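Envelope glycoprotein (Bourbon virus, PDB 5ZKX) probably mediates fusion of viral and host membranes during entry, as a trimeric gp64-family envelope glycoprotein in its postfusion form. Local coordinates at residues A[43-48]-A[80-85]. Sequence-based numbering, arbitrary orientation.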
loop_
_atom_site.group_PDB
_atom_site.type_symbol
_atom_site.label_atom_id
_atom_site.label_comp_id
_atom_site.label_asym_id
_atom_site.label_seq_id
_atom_site.Cartn_x
_atom_site.Cartn_y
_atom_site.Cartn_z
ATOM N N ASN A 43 -24.626 7.165 -9.636
ATOM C CA ASN A 43 -25.113 8.525 -9.450
ATOM C C ASN A 43 -24.330 9.540 -10.271
ATOM O O ASN A 43 -24.563 10.745 -10.131
ATOM C CB ASN A 43 -25.050 8.900 -7.968
ATOM C CG ASN A 43 -23.720 8.531 -7.333
ATOM O OD1 ASN A 43 -22.700 8.422 -8.015
ATOM N ND2 ASN A 43 -23.726 8.331 -6.022
ATOM N N PHE A 44 -23.411 9.086 -11.116
ATOM C CA PHE A 44 -22.506 9.958 -11.850
ATOM C C PHE A 44 -22.509 9.557 -13.316
ATOM O O PHE A 44 -22.302 8.383 -13.641
ATOM C CB PHE A 44 -21.088 9.868 -11.279
ATOM C CG PHE A 44 -20.210 11.026 -11.638
ATOM C CD1 PHE A 44 -20.680 12.322 -11.558
ATOM C CD2 PHE A 44 -18.900 10.821 -12.031
ATOM C CE1 PHE A 44 -19.869 13.388 -11.877
ATOM C CE2 PHE A 44 -18.084 11.886 -12.351
ATOM C CZ PHE A 44 -18.570 13.170 -12.274
ATOM N N ILE A 45 -22.744 10.528 -14.194
ATOM C CA ILE A 45 -22.736 10.310 -15.635
ATOM C C ILE A 45 -21.669 11.202 -16.248
ATOM O O ILE A 45 -21.606 12.401 -15.951
ATOM C CB ILE A 45 -24.111 10.587 -16.267
ATOM C CG1 ILE A 45 -25.217 9.884 -15.475
ATOM C CG2 ILE A 45 -24.129 10.118 -17.714
ATOM C CD1 ILE A 45 -26.579 9.971 -16.128
ATOM N N ILE A 46 -20.824 10.614 -17.088
ATOM C CA ILE A 46 -19.780 11.336 -17.801
ATOM C C ILE A 46 -19.991 11.116 -19.289
ATOM O O ILE A 46 -20.126 9.970 -19.737
ATOM C CB ILE A 46 -18.369 10.882 -17.380
ATOM C CG1 ILE A 46 -18.212 10.954 -15.864
ATOM C CG2 ILE A 46 -17.313 11.742 -18.057
ATOM C CD1 ILE A 46 -16.818 10.620 -15.393
ATOM N N GLY A 47 -20.030 12.201 -20.041
ATOM C CA GLY A 47 -20.174 12.122 -21.484
ATOM C C GLY A 47 -19.237 13.083 -22.174
ATOM O O GLY A 47 -19.084 14.230 -21.757
ATOM N N TYR A 48 -18.596 12.601 -23.232
ATOM C CA TYR A 48 -17.738 13.444 -24.045
ATOM C C TYR A 48 -18.203 13.407 -25.494
ATOM O O TYR A 48 -18.860 12.461 -25.935
ATOM C CB TYR A 48 -16.265 13.023 -23.943
ATOM C CG TYR A 48 -15.919 11.691 -24.565
ATOM C CD1 TYR A 48 -15.513 11.604 -25.889
ATOM C CD2 TYR A 48 -15.967 10.523 -23.819
ATOM C CE1 TYR A 48 -15.185 10.392 -26.457
ATOM C CE2 TYR A 48 -15.636 9.304 -24.378
ATOM C CZ TYR A 48 -15.246 9.245 -25.697
ATOM O OH TYR A 48 -14.915 8.036 -26.260
ATOM N N ASP A 80 -29.543 17.982 -20.326
ATOM C CA ASP A 80 -30.583 17.049 -20.754
ATOM C C ASP A 80 -30.052 16.038 -21.759
ATOM O O ASP A 80 -30.491 14.883 -21.762
ATOM C CB ASP A 80 -31.763 17.816 -21.345
ATOM C CG ASP A 80 -32.184 18.991 -20.480
ATOM O OD1 ASP A 80 -32.098 18.881 -19.237
ATOM O OD2 ASP A 80 -32.599 20.027 -21.042
ATOM N N GLU A 81 -29.116 16.452 -22.616
ATOM C CA GLU A 81 -28.474 15.513 -23.528
ATOM C C GLU A 81 -27.749 14.420 -22.759
ATOM O O GLU A 81 -27.923 13.227 -23.031
ATOM C CB GLU A 81 -27.498 16.256 -24.437
ATOM C CG GLU A 81 -28.018 16.538 -25.829
ATOM C CD GLU A 81 -26.963 17.154 -26.719
ATOM O OE1 GLU A 81 -26.467 18.253 -26.387
ATOM O OE2 GLU A 81 -26.621 16.535 -27.746
ATOM N N LEU A 82 -26.923 14.814 -21.789
ATOM C CA LEU A 82 -26.186 13.836 -20.998
ATOM C C LEU A 82 -27.124 12.925 -20.216
ATOM O O LEU A 82 -26.816 11.745 -20.014
ATOM C CB LEU A 82 -25.226 14.560 -20.058
ATOM C CG LEU A 82 -24.247 13.697 -19.272
ATOM C CD1 LEU A 82 -23.550 12.722 -20.203
ATOM C CD2 LEU A 82 -23.248 14.583 -18.552
ATOM N N LYS A 83 -28.273 13.447 -19.783
ATOM C CA LYS A 83 -29.243 12.625 -19.065
ATOM C C LYS A 83 -29.801 11.525 -19.956
ATOM O O LYS A 83 -29.906 10.365 -19.538
ATOM C CB LYS A 83 -30.377 13.499 -18.528
ATOM C CG LYS A 83 -29.973 14.384 -17.371
ATOM C CD LYS A 83 -31.036 15.422 -17.068
ATOM C CE LYS A 83 -30.586 16.340 -15.945
ATOM N NZ LYS A 83 -31.506 16.269 -14.779
ATOM N N THR A 84 -30.184 11.871 -21.188
ATOM C CA THR A 84 -30.701 10.858 -22.100
ATOM C C THR A 84 -29.598 9.955 -22.630
ATOM O O THR A 84 -29.882 8.820 -23.027
ATOM C CB THR A 84 -31.463 11.511 -23.257
ATOM O OG1 THR A 84 -32.283 10.529 -23.902
ATOM C CG2 THR A 84 -30.516 12.103 -24.280
ATOM N N TRP A 85 -28.349 10.426 -22.639
ATOM C CA TRP A 85 -27.238 9.555 -23.000
ATOM C C TRP A 85 -27.051 8.460 -21.960
ATOM O O TRP A 85 -27.012 7.271 -22.295
ATOM C CB TRP A 85 -25.951 10.367 -23.149
ATOM C CG TRP A 85 -25.869 11.203 -24.387
ATOM C CD1 TRP A 85 -26.891 11.534 -25.228
ATOM C CD2 TRP A 85 -24.694 11.823 -24.921
ATOM N NE1 TRP A 85 -26.424 12.323 -26.250
ATOM C CE2 TRP A 85 -25.077 12.515 -26.084
ATOM C CE3 TRP A 85 -23.353 11.859 -24.526
ATOM C CZ2 TRP A 85 -24.169 13.231 -26.858
ATOM C CZ3 TRP A 85 -22.454 12.570 -25.295
ATOM C CH2 TRP A 85 -22.865 13.247 -26.448
#
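Trp85 meets the strand with the rim of its indole: Tyr48 O lies near the ring plane, 3.7 Å from CZ3, and Gly47 CA stands beside CE3 at 4.4 Å. Neither face of the indole is met by residues 43-48; elsewhere the side chain touches Val145 of strand 134-148 and Pro77. One turn earlier on the helix, Leu82 supplies the aliphatic part. With CG anti to the backbone N (chi1 -173°), its two methyl branches meet the strand. CD1 sits against the peptide that joins Ile46 to Gly47, 3.6 Å from Gly47 N, and also reaches Ile45 CG2 at 3.6 Å, while CD2 comes within 3.8 Å of Ile45 O. The side chains of Ile45 and Leu82 run alongside in opposite senses, with CG2 the branch of Ile45 that does the touching. At Gly47 the helix closes to a CA-CA distance of 6.3 Å from Leu82; Gly47 has no side chain, and Leu82 CD1 and the Trp85 rim come directly against its backbone. No hydrogen bond crosses the contact. The strand backbone bonds instead to strands 134-148 and 188-192. At the margins, Lys83 forms a salt bridge with Glu180 and Glu81 one with Arg49. The axes of 44-48 and 80-85 lie 8.5 Å apart at an angle of 108°, so the helix lies across the strand. Helix 79-88 thus packs on one face of strand 44-58, and helix 422-437 on the opposite face, against Ile46, in the antiparallel sheet of this elongated gp64-family glycoprotein.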